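Local coordinates for protein putative pyridoxal phosphate-dependent transferase (Clostridium difficile, PDB 4DQ6) that is a putative pyridoxal phosphate-dependent transferase of the class I and II aminotransferase family, built as a two-chain assembly with bound pyridoxal-5'-phosphate, at residues S23-K28 with L34-V39. Numbering follows the deposited sequence.
Sequences SEMEKK and LLPMWV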
loop_
_atom_site.group_PDB
_atom_site.type_symbol
_atom_site.label_atom_id
_atom_site.label_comp_id
_atom_site.label_asym_id
_atom_site.label_seq_id
_atom_site.Cartn_x
_atom_site.Cartn_y
_atom_site.Cartn_z
ATOM N N SER A 23 -14.168 -15.156 5.310
ATOM C CA SER A 23 -13.294 -16.178 4.730
ATOM C C SER A 23 -12.076 -16.596 5.549
ATOM O O SER A 23 -11.484 -17.622 5.265
ATOM C CB SER A 23 -12.787 -15.687 3.374
ATOM O OG SER A 23 -13.909 -15.571 2.523
ATOM N N GLU A 24 -11.685 -15.801 6.530
ATOM C CA GLU A 24 -10.512 -16.090 7.368
ATOM C C GLU A 24 -10.829 -16.550 8.798
ATOM O O GLU A 24 -9.962 -16.560 9.680
ATOM C CB GLU A 24 -9.582 -14.855 7.435
ATOM C CG GLU A 24 -8.839 -14.688 6.153
ATOM C CD GLU A 24 -7.848 -13.509 6.097
ATOM O OE1 GLU A 24 -7.409 -12.980 7.148
ATOM O OE2 GLU A 24 -7.498 -13.138 4.962
ATOM N N MET A 25 -12.045 -17.006 9.049
ATOM C CA MET A 25 -12.312 -17.494 10.389
ATOM C C MET A 25 -11.616 -18.817 10.718
ATOM O O MET A 25 -11.350 -19.068 11.891
ATOM C CB MET A 25 -13.820 -17.600 10.629
ATOM C CG MET A 25 -14.465 -16.246 10.781
ATOM S SD MET A 25 -16.234 -16.293 10.860
ATOM C CE MET A 25 -16.631 -16.759 9.176
ATOM N N GLU A 26 -11.321 -19.656 9.714
ATOM C CA GLU A 26 -10.637 -20.925 10.005
ATOM C C GLU A 26 -9.351 -20.779 10.817
ATOM O O GLU A 26 -9.167 -21.481 11.809
ATOM C CB GLU A 26 -10.309 -21.727 8.744
ATOM C CG GLU A 26 -9.863 -23.153 9.091
ATOM C CD GLU A 26 -9.637 -24.023 7.872
ATOM O OE1 GLU A 26 -9.321 -23.456 6.797
ATOM O OE2 GLU A 26 -9.765 -25.269 7.996
ATOM N N LYS A 27 -8.441 -19.903 10.403
ATOM C CA LYS A 27 -7.168 -19.815 11.104
ATOM C C LYS A 27 -7.364 -19.296 12.506
ATOM O O LYS A 27 -6.611 -19.656 13.399
ATOM C CB LYS A 27 -6.106 -18.990 10.349
ATOM C CG LYS A 27 -6.606 -17.683 9.763
ATOM N N LYS A 28 -8.385 -18.468 12.721
ATOM C CA LYS A 28 -8.546 -17.822 14.014
ATOM C C LYS A 28 -9.412 -18.647 14.971
ATOM O O LYS A 28 -9.102 -18.759 16.157
ATOM C CB LYS A 28 -9.138 -16.420 13.830
ATOM C CG LYS A 28 -9.357 -15.683 15.141
ATOM N N LEU A 34 -19.097 -20.182 10.687
ATOM C CA LEU A 34 -19.553 -19.331 11.763
ATOM C C LEU A 34 -20.239 -18.078 11.207
ATOM O O LEU A 34 -19.949 -17.658 10.122
ATOM C CB LEU A 34 -18.360 -18.906 12.618
ATOM C CG LEU A 34 -17.546 -20.048 13.189
ATOM C CD1 LEU A 34 -16.304 -19.399 13.781
ATOM C CD2 LEU A 34 -18.331 -20.816 14.224
ATOM N N LEU A 35 -21.125 -17.475 11.999
ATOM C CA LEU A 35 -21.727 -16.185 11.674
ATOM C C LEU A 35 -20.700 -15.126 12.134
ATOM O O LEU A 35 -20.415 -15.051 13.310
ATOM C CB LEU A 35 -23.048 -15.984 12.427
ATOM C CG LEU A 35 -23.925 -14.746 12.112
ATOM C CD1 LEU A 35 -25.399 -15.005 12.420
ATOM C CD2 LEU A 35 -23.490 -13.535 12.905
ATOM N N PRO A 36 -20.191 -14.310 11.214
ATOM C CA PRO A 36 -19.078 -13.415 11.595
ATOM C C PRO A 36 -19.542 -12.077 12.161
ATOM O O PRO A 36 -20.265 -11.324 11.513
ATOM C CB PRO A 36 -18.349 -13.221 10.258
ATOM C CG PRO A 36 -19.443 -13.296 9.273
ATOM C CD PRO A 36 -20.393 -14.339 9.756
ATOM N N MET A 37 -19.075 -11.744 13.357
ATOM C CA MET A 37 -19.360 -10.462 13.968
ATOM C C MET A 37 -18.093 -9.892 14.582
ATOM O O MET A 37 -18.148 -9.238 15.658
ATOM C CB MET A 37 -20.410 -10.628 15.079
ATOM C CG MET A 37 -21.708 -11.285 14.643
ATOM S SD MET A 37 -22.749 -10.297 13.554
ATOM C CE MET A 37 -23.483 -9.115 14.709
ATOM N N TRP A 38 -16.986 -10.135 13.918
ATOM C CA TRP A 38 -15.684 -9.921 14.562
ATOM C C TRP A 38 -14.989 -8.745 13.919
ATOM O O TRP A 38 -15.147 -7.590 14.366
ATOM C CB TRP A 38 -14.889 -11.253 14.612
ATOM C CG TRP A 38 -14.553 -11.884 13.261
ATOM C CD1 TRP A 38 -15.432 -12.375 12.279
ATOM C CD2 TRP A 38 -13.217 -12.166 12.742
ATOM N NE1 TRP A 38 -14.741 -12.867 11.214
ATOM C CE2 TRP A 38 -13.405 -12.791 11.443
ATOM C CE3 TRP A 38 -11.910 -11.942 13.201
ATOM C CZ2 TRP A 38 -12.349 -13.181 10.648
ATOM C CZ3 TRP A 38 -10.846 -12.325 12.382
ATOM C CH2 TRP A 38 -11.058 -12.965 11.139
ATOM N N VAL A 39 -14.291 -8.983 12.815
ATOM C CA VAL A 39 -13.539 -7.941 12.077
ATOM C C VAL A 39 -14.362 -6.667 11.871
ATOM O O VAL A 39 -15.520 -6.734 11.397
ATOM C CB VAL A 39 -13.162 -8.529 10.683
ATOM C CG1 VAL A 39 -12.982 -7.429 9.604
ATOM C CG2 VAL A 39 -11.953 -9.452 10.816
#
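A Met-aromatic contact joins Met25 to Trp38, in the N-terminal part of an aminotransferase-family chain; the side chain of Trp38 lies about 11 Å from a bound pyridoxal-5'-phosphate. Met25 SD sits 4.5 Å from the centroid of the five-membered ring of Trp38, 50° off its normal, so the sulfur approaches obliquely. Going outward along the methionine, Met25 CG comes within 3.4 Å of Trp38 NE1. Its sulfur, SD, lies 3.8 Å from Pro36 CB. The terminal CE of Met25 is 3.6 Å from Leu34 O. The chain is extended as far as SD and bends there (chi3 -70°), which swings the methyl off the indole and onto the backbone of Leu34. On the flank of the sulfur, Leu34 CB also packs at 3.8 Å from Met25 SD. The far end of the indole meets the backbone of Glu24, whose O is 4.0 Å from Trp38 CH2. The indole N-H is spent on Lys21 O, while Glu24 forms a salt bridge through OE1 to Arg272 and a hydrogen bond through OE2 to Thr67, both of the second subunit. The contact thus sets helix 25-29 against segment 34-39, which carries strand 35-36; Ala353, from the parallel strand 352-353, touches Met25, Leu34 and Trp38, and Leu35 and Met37 face away onto helix 376-390.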